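Local coordinates for protein glucuronoarabinoxylan endo-1,4-beta-xylanase (Clostridium papyrosolvens, PDB 4FMV) that probably hydrolyses internal beta-1,4 linkages of xylan, this chain being the family 30 glycoside hydrolase part of a longer protein that also carries a carbohydrate-binding module and a dockerin, at residues Y281-F293 against V349-A361. Residues are numbered along the deposited sequence; the frame is centred on the assembly and turned at random.
Sequences YKRAYVLGQFAKF and VSYVTDSSRNMAA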
loop_
_atom_site.group_PDB
_atom_site.type_symbol
_atom_site.label_atom_id
_atom_site.label_comp_id
_atom_site.label_asym_id
_atom_site.label_seq_id
_atom_site.Cartn_x
_atom_site.Cartn_y
_atom_site.Cartn_z
ATOM N N TYR A 281 -3.034 -12.858 11.961
ATOM C CA TYR A 281 -2.464 -12.052 13.032
ATOM C C TYR A 281 -3.247 -10.782 13.296
ATOM O O TYR A 281 -3.947 -10.273 12.424
ATOM C CB TYR A 281 -1.024 -11.668 12.707
ATOM C CG TYR A 281 -0.066 -12.832 12.640
ATOM C CD1 TYR A 281 -0.223 -13.956 13.457
ATOM C CD2 TYR A 281 0.992 -12.810 11.759
ATOM C CE1 TYR A 281 0.688 -15.018 13.396
ATOM C CE2 TYR A 281 1.886 -13.852 11.686
ATOM C CZ TYR A 281 1.739 -14.952 12.499
ATOM O OH TYR A 281 2.667 -15.975 12.397
ATOM N N LYS A 282 -3.121 -10.271 14.512
ATOM C CA LYS A 282 -3.799 -9.025 14.871
ATOM C C LYS A 282 -3.491 -7.895 13.891
ATOM O O LYS A 282 -4.386 -7.131 13.532
ATOM C CB LYS A 282 -3.461 -8.620 16.306
ATOM C CG LYS A 282 -4.241 -7.400 16.810
ATOM C CD LYS A 282 -4.056 -7.262 18.332
ATOM C CE LYS A 282 -4.618 -8.499 19.048
ATOM N NZ LYS A 282 -6.110 -8.479 18.973
ATOM N N ARG A 283 -2.233 -7.792 13.456
ATOM C CA ARG A 283 -1.833 -6.774 12.488
ATOM C C ARG A 283 -2.679 -6.802 11.218
ATOM O O ARG A 283 -2.934 -5.749 10.624
ATOM C CB ARG A 283 -0.342 -6.898 12.129
ATOM C CG ARG A 283 0.626 -6.363 13.190
ATOM C CD ARG A 283 1.984 -7.044 13.028
ATOM N NE ARG A 283 1.879 -8.432 13.464
ATOM C CZ ARG A 283 2.729 -9.396 13.148
ATOM N NH1 ARG A 283 3.763 -9.142 12.373
ATOM N NH2 ARG A 283 2.528 -10.629 13.601
ATOM N N ALA A 284 -3.129 -7.989 10.806
ATOM C CA ALA A 284 -3.993 -8.096 9.623
ATOM C C ALA A 284 -5.306 -7.354 9.840
ATOM O O ALA A 284 -5.821 -6.712 8.928
ATOM C CB ALA A 284 -4.272 -9.578 9.276
ATOM N N TYR A 285 -5.843 -7.458 11.050
ATOM C CA TYR A 285 -7.090 -6.789 11.417
ATOM C C TYR A 285 -6.903 -5.268 11.545
ATOM O O TYR A 285 -7.793 -4.501 11.167
ATOM C CB TYR A 285 -7.642 -7.371 12.708
ATOM C CG TYR A 285 -8.013 -8.841 12.600
ATOM C CD1 TYR A 285 -9.264 -9.227 12.131
ATOM C CD2 TYR A 285 -7.112 -9.837 12.950
ATOM C CE1 TYR A 285 -9.618 -10.570 12.034
ATOM C CE2 TYR A 285 -7.458 -11.201 12.857
ATOM C CZ TYR A 285 -8.707 -11.552 12.390
ATOM O OH TYR A 285 -9.075 -12.875 12.293
ATOM N N VAL A 286 -5.747 -4.831 12.043
ATOM C CA VAL A 286 -5.433 -3.399 12.031
ATOM C C VAL A 286 -5.586 -2.857 10.602
ATOM O O VAL A 286 -6.262 -1.852 10.378
ATOM C CB VAL A 286 -4.003 -3.103 12.510
ATOM C CG1 VAL A 286 -3.645 -1.594 12.235
ATOM C CG2 VAL A 286 -3.837 -3.462 13.991
ATOM N N LEU A 287 -4.963 -3.521 9.631
ATOM C CA LEU A 287 -5.081 -3.072 8.245
ATOM C C LEU A 287 -6.518 -3.200 7.750
ATOM O O LEU A 287 -6.995 -2.361 6.973
ATOM C CB LEU A 287 -4.102 -3.812 7.327
ATOM C CG LEU A 287 -4.045 -3.385 5.860
ATOM C CD1 LEU A 287 -3.568 -1.939 5.751
ATOM C CD2 LEU A 287 -3.104 -4.301 5.072
ATOM N N GLY A 288 -7.215 -4.242 8.202
ATOM C CA GLY A 288 -8.609 -4.446 7.830
ATOM C C GLY A 288 -9.580 -3.358 8.285
ATOM O O GLY A 288 -10.624 -3.148 7.653
ATOM N N GLN A 289 -9.266 -2.689 9.398
ATOM C CA GLN A 289 -10.063 -1.560 9.879
ATOM C C GLN A 289 -10.166 -0.490 8.803
ATOM O O GLN A 289 -11.125 0.307 8.777
ATOM C CB GLN A 289 -9.408 -0.940 11.118
ATOM C CG GLN A 289 -9.329 -1.858 12.335
ATOM C CD GLN A 289 -10.640 -2.022 13.069
ATOM O OE1 GLN A 289 -10.802 -2.952 13.857
ATOM N NE2 GLN A 289 -11.583 -1.114 12.829
ATOM N N PHE A 290 -9.150 -0.461 7.937
ATOM C CA PHE A 290 -9.130 0.391 6.742
ATOM C C PHE A 290 -9.715 -0.335 5.541
ATOM O O PHE A 290 -10.694 0.146 4.945
ATOM C CB PHE A 290 -7.717 0.895 6.429
ATOM C CG PHE A 290 -7.168 1.857 7.471
ATOM C CD1 PHE A 290 -6.459 1.386 8.567
ATOM C CD2 PHE A 290 -7.375 3.226 7.350
ATOM C CE1 PHE A 290 -5.970 2.270 9.532
ATOM C CE2 PHE A 290 -6.878 4.119 8.299
ATOM C CZ PHE A 290 -6.174 3.640 9.395
ATOM N N ALA A 291 -9.077 -1.449 5.157
ATOM C CA ALA A 291 -9.347 -2.152 3.888
ATOM C C ALA A 291 -10.773 -2.573 3.704
ATOM O O ALA A 291 -11.323 -2.442 2.619
ATOM C CB ALA A 291 -8.480 -3.390 3.783
ATOM N N LYS A 292 -11.357 -3.136 4.755
ATOM C CA LYS A 292 -12.687 -3.716 4.642
ATOM C C LYS A 292 -13.699 -2.635 4.334
ATOM O O LYS A 292 -14.569 -2.828 3.486
ATOM C CB LYS A 292 -13.085 -4.426 5.943
ATOM C CG LYS A 292 -14.431 -5.191 5.875
ATOM C CD LYS A 292 -14.456 -6.261 4.798
ATOM C CE LYS A 292 -15.759 -7.099 4.835
ATOM N NZ LYS A 292 -15.643 -8.259 3.875
ATOM N N PHE A 293 -13.628 -1.532 5.086
ATOM C CA PHE A 293 -14.637 -0.487 4.962
ATOM C C PHE A 293 -14.365 0.685 4.019
ATOM O O PHE A 293 -15.319 1.325 3.565
ATOM C CB PHE A 293 -15.032 0.002 6.369
ATOM C CG PHE A 293 -15.195 -1.127 7.344
ATOM C CD1 PHE A 293 -16.261 -2.008 7.217
ATOM C CD2 PHE A 293 -14.255 -1.351 8.335
ATOM C CE1 PHE A 293 -16.400 -3.073 8.072
ATOM C CE2 PHE A 293 -14.392 -2.422 9.199
ATOM C CZ PHE A 293 -15.474 -3.281 9.065
ATOM N N VAL A 349 -22.347 1.682 12.784
ATOM C CA VAL A 349 -21.927 0.492 13.490
ATOM C C VAL A 349 -20.421 0.621 13.613
ATOM O O VAL A 349 -19.806 1.399 12.895
ATOM C CB VAL A 349 -22.338 -0.804 12.749
ATOM C CG1 VAL A 349 -23.837 -0.800 12.476
ATOM C CG2 VAL A 349 -21.545 -0.982 11.434
ATOM N N SER A 350 -19.829 -0.085 14.565
ATOM C CA SER A 350 -18.413 0.059 14.823
ATOM C C SER A 350 -17.729 -1.294 14.835
ATOM O O SER A 350 -18.364 -2.328 15.032
ATOM C CB SER A 350 -18.191 0.745 16.159
ATOM O OG SER A 350 -18.594 -0.094 17.215
ATOM N N TYR A 351 -16.430 -1.272 14.613
ATOM C CA TYR A 351 -15.626 -2.479 14.610
ATOM C C TYR A 351 -14.340 -2.075 15.278
ATOM O O TYR A 351 -13.782 -1.019 14.930
ATOM C CB TYR A 351 -15.344 -2.929 13.175
ATOM C CG TYR A 351 -16.590 -3.253 12.385
ATOM C CD1 TYR A 351 -17.146 -4.526 12.426
ATOM C CD2 TYR A 351 -17.219 -2.285 11.614
ATOM C CE1 TYR A 351 -18.288 -4.831 11.718
ATOM C CE2 TYR A 351 -18.370 -2.585 10.895
ATOM C CZ TYR A 351 -18.899 -3.860 10.960
ATOM O OH TYR A 351 -20.028 -4.178 10.242
ATOM N N VAL A 352 -13.851 -2.893 16.214
ATOM C CA VAL A 352 -12.710 -2.466 17.020
ATOM C C VAL A 352 -11.604 -3.494 17.059
ATOM O O VAL A 352 -11.867 -4.688 17.150
ATOM C CB VAL A 352 -13.136 -2.087 18.471
ATOM C CG1 VAL A 352 -13.697 -3.284 19.192
ATOM C CG2 VAL A 352 -11.950 -1.498 19.265
ATOM N N THR A 353 -10.364 -3.023 16.980
ATOM C CA THR A 353 -9.199 -3.874 17.196
ATOM C C THR A 353 -8.372 -3.311 18.360
ATOM O O THR A 353 -8.015 -2.130 18.376
ATOM C CB THR A 353 -8.332 -3.989 15.940
ATOM O OG1 THR A 353 -9.062 -4.658 14.894
ATOM C CG2 THR A 353 -7.055 -4.778 16.235
ATOM N N ASP A 354 -8.099 -4.160 19.337
ATOM C CA ASP A 354 -7.277 -3.801 20.493
ATOM C C ASP A 354 -6.628 -5.088 21.037
ATOM O O ASP A 354 -6.583 -6.100 20.321
ATOM C CB ASP A 354 -8.062 -3.002 21.556
ATOM C CG ASP A 354 -9.004 -3.858 22.373
ATOM O OD1 ASP A 354 -9.222 -5.025 21.999
ATOM O OD2 ASP A 354 -9.536 -3.353 23.390
ATOM N N SER A 355 -6.058 -5.033 22.242
ATOM C CA SER A 355 -5.380 -6.194 22.803
ATOM C C SER A 355 -6.234 -7.472 22.806
ATOM O O SER A 355 -5.695 -8.555 22.635
ATOM C CB SER A 355 -4.839 -5.910 24.213
ATOM O OG SER A 355 -5.891 -5.794 25.156
ATOM N N SER A 356 -7.530 -7.370 23.100
ATOM C CA SER A 356 -8.401 -8.551 23.075
ATOM C C SER A 356 -9.298 -8.724 21.850
ATOM O O SER A 356 -9.980 -9.748 21.718
ATOM C CB SER A 356 -9.268 -8.604 24.336
ATOM O OG SER A 356 -10.238 -7.571 24.302
ATOM N N ARG A 357 -9.308 -7.756 20.943
ATOM C CA ARG A 357 -10.301 -7.812 19.881
ATOM C C ARG A 357 -9.712 -7.670 18.490
ATOM O O ARG A 357 -8.788 -6.893 18.290
ATOM C CB ARG A 357 -11.391 -6.779 20.117
ATOM C CG ARG A 357 -12.338 -7.214 21.199
ATOM C CD ARG A 357 -13.217 -6.078 21.647
ATOM N NE ARG A 357 -12.465 -5.019 22.309
ATOM C CZ ARG A 357 -13.044 -3.986 22.909
ATOM N NH1 ARG A 357 -14.368 -3.902 22.915
ATOM N NH2 ARG A 357 -12.314 -3.035 23.480
ATOM N N ASN A 358 -10.226 -8.459 17.547
ATOM C CA ASN A 358 -9.823 -8.336 16.157
ATOM C C ASN A 358 -10.993 -7.894 15.292
ATOM O O ASN A 358 -11.856 -8.698 14.961
ATOM C CB ASN A 358 -9.298 -9.691 15.692
ATOM C CG ASN A 358 -7.955 -10.018 16.318
ATOM O OD1 ASN A 358 -7.089 -9.135 16.446
ATOM N ND2 ASN A 358 -7.766 -11.285 16.710
ATOM N N MET A 359 -11.007 -6.629 14.882
ATOM C CA MET A 359 -12.142 -6.134 14.103
ATOM C C MET A 359 -13.479 -6.633 14.662
ATOM O O MET A 359 -14.370 -6.970 13.890
ATOM C CB MET A 359 -12.041 -6.553 12.637
ATOM C CG MET A 359 -11.020 -5.785 11.830
ATOM S SD MET A 359 -11.554 -5.645 10.111
ATOM C CE MET A 359 -13.223 -5.085 10.351
ATOM N N ALA A 360 -13.629 -6.684 15.982
ATOM C CA ALA A 360 -14.869 -7.164 16.594
ATOM C C ALA A 360 -16.014 -6.160 16.448
ATOM O O ALA A 360 -15.805 -4.952 16.556
ATOM C CB ALA A 360 -14.646 -7.476 18.065
ATOM N N ALA A 361 -17.224 -6.667 16.213
ATOM C CA ALA A 361 -18.393 -5.806 16.074
ATOM C C ALA A 361 -18.512 -4.961 17.316
ATOM O O ALA A 361 -18.300 -5.443 18.421
ATOM C CB ALA A 361 -19.657 -6.631 15.878
HETATM O O HOH W 1 -6.739 -10.758 20.382
#
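The interface between the (beta/alpha)8 barrel and the side beta domain of this GH30 enzyme is formed by helix 282-291, the last of the barrel, lying over the hairpin of strands 349-353 and 360-361 and running roughly antiparallel to strand 349-353 (151° between directions). Centrally, Q289 lays its carboxamide against the strand: OE1 accepts a hydrogen bond from T353 OG1 at 2.6 Å, in the carbonyl plane on a lone pair, while NE2 donates to Y351 O at 3.0 Å from above that peptide's plane. T353 OG1 accepts from M359 N, so both roles of the buried hydroxyl are used. A G1 beta bulge sets M359 and A360 together opposite V352, and M359 SD packs against G288, where the helix has no side chain. Beside it N358 covers one face of Y285, its CB 3.4 Å from the ring centroid in a CH-pi contact and its amide only 12° from parallel. At the far end the F293 and Y351 rings form an offset stack, centroids 4.4 Å apart. K282 curls near its tip (chi3 -62°) to bring NZ to the hairpin turn, where it donates to N358 OD1 and, nearly along the C=O axis, to D354 O, each at 2.8 Å.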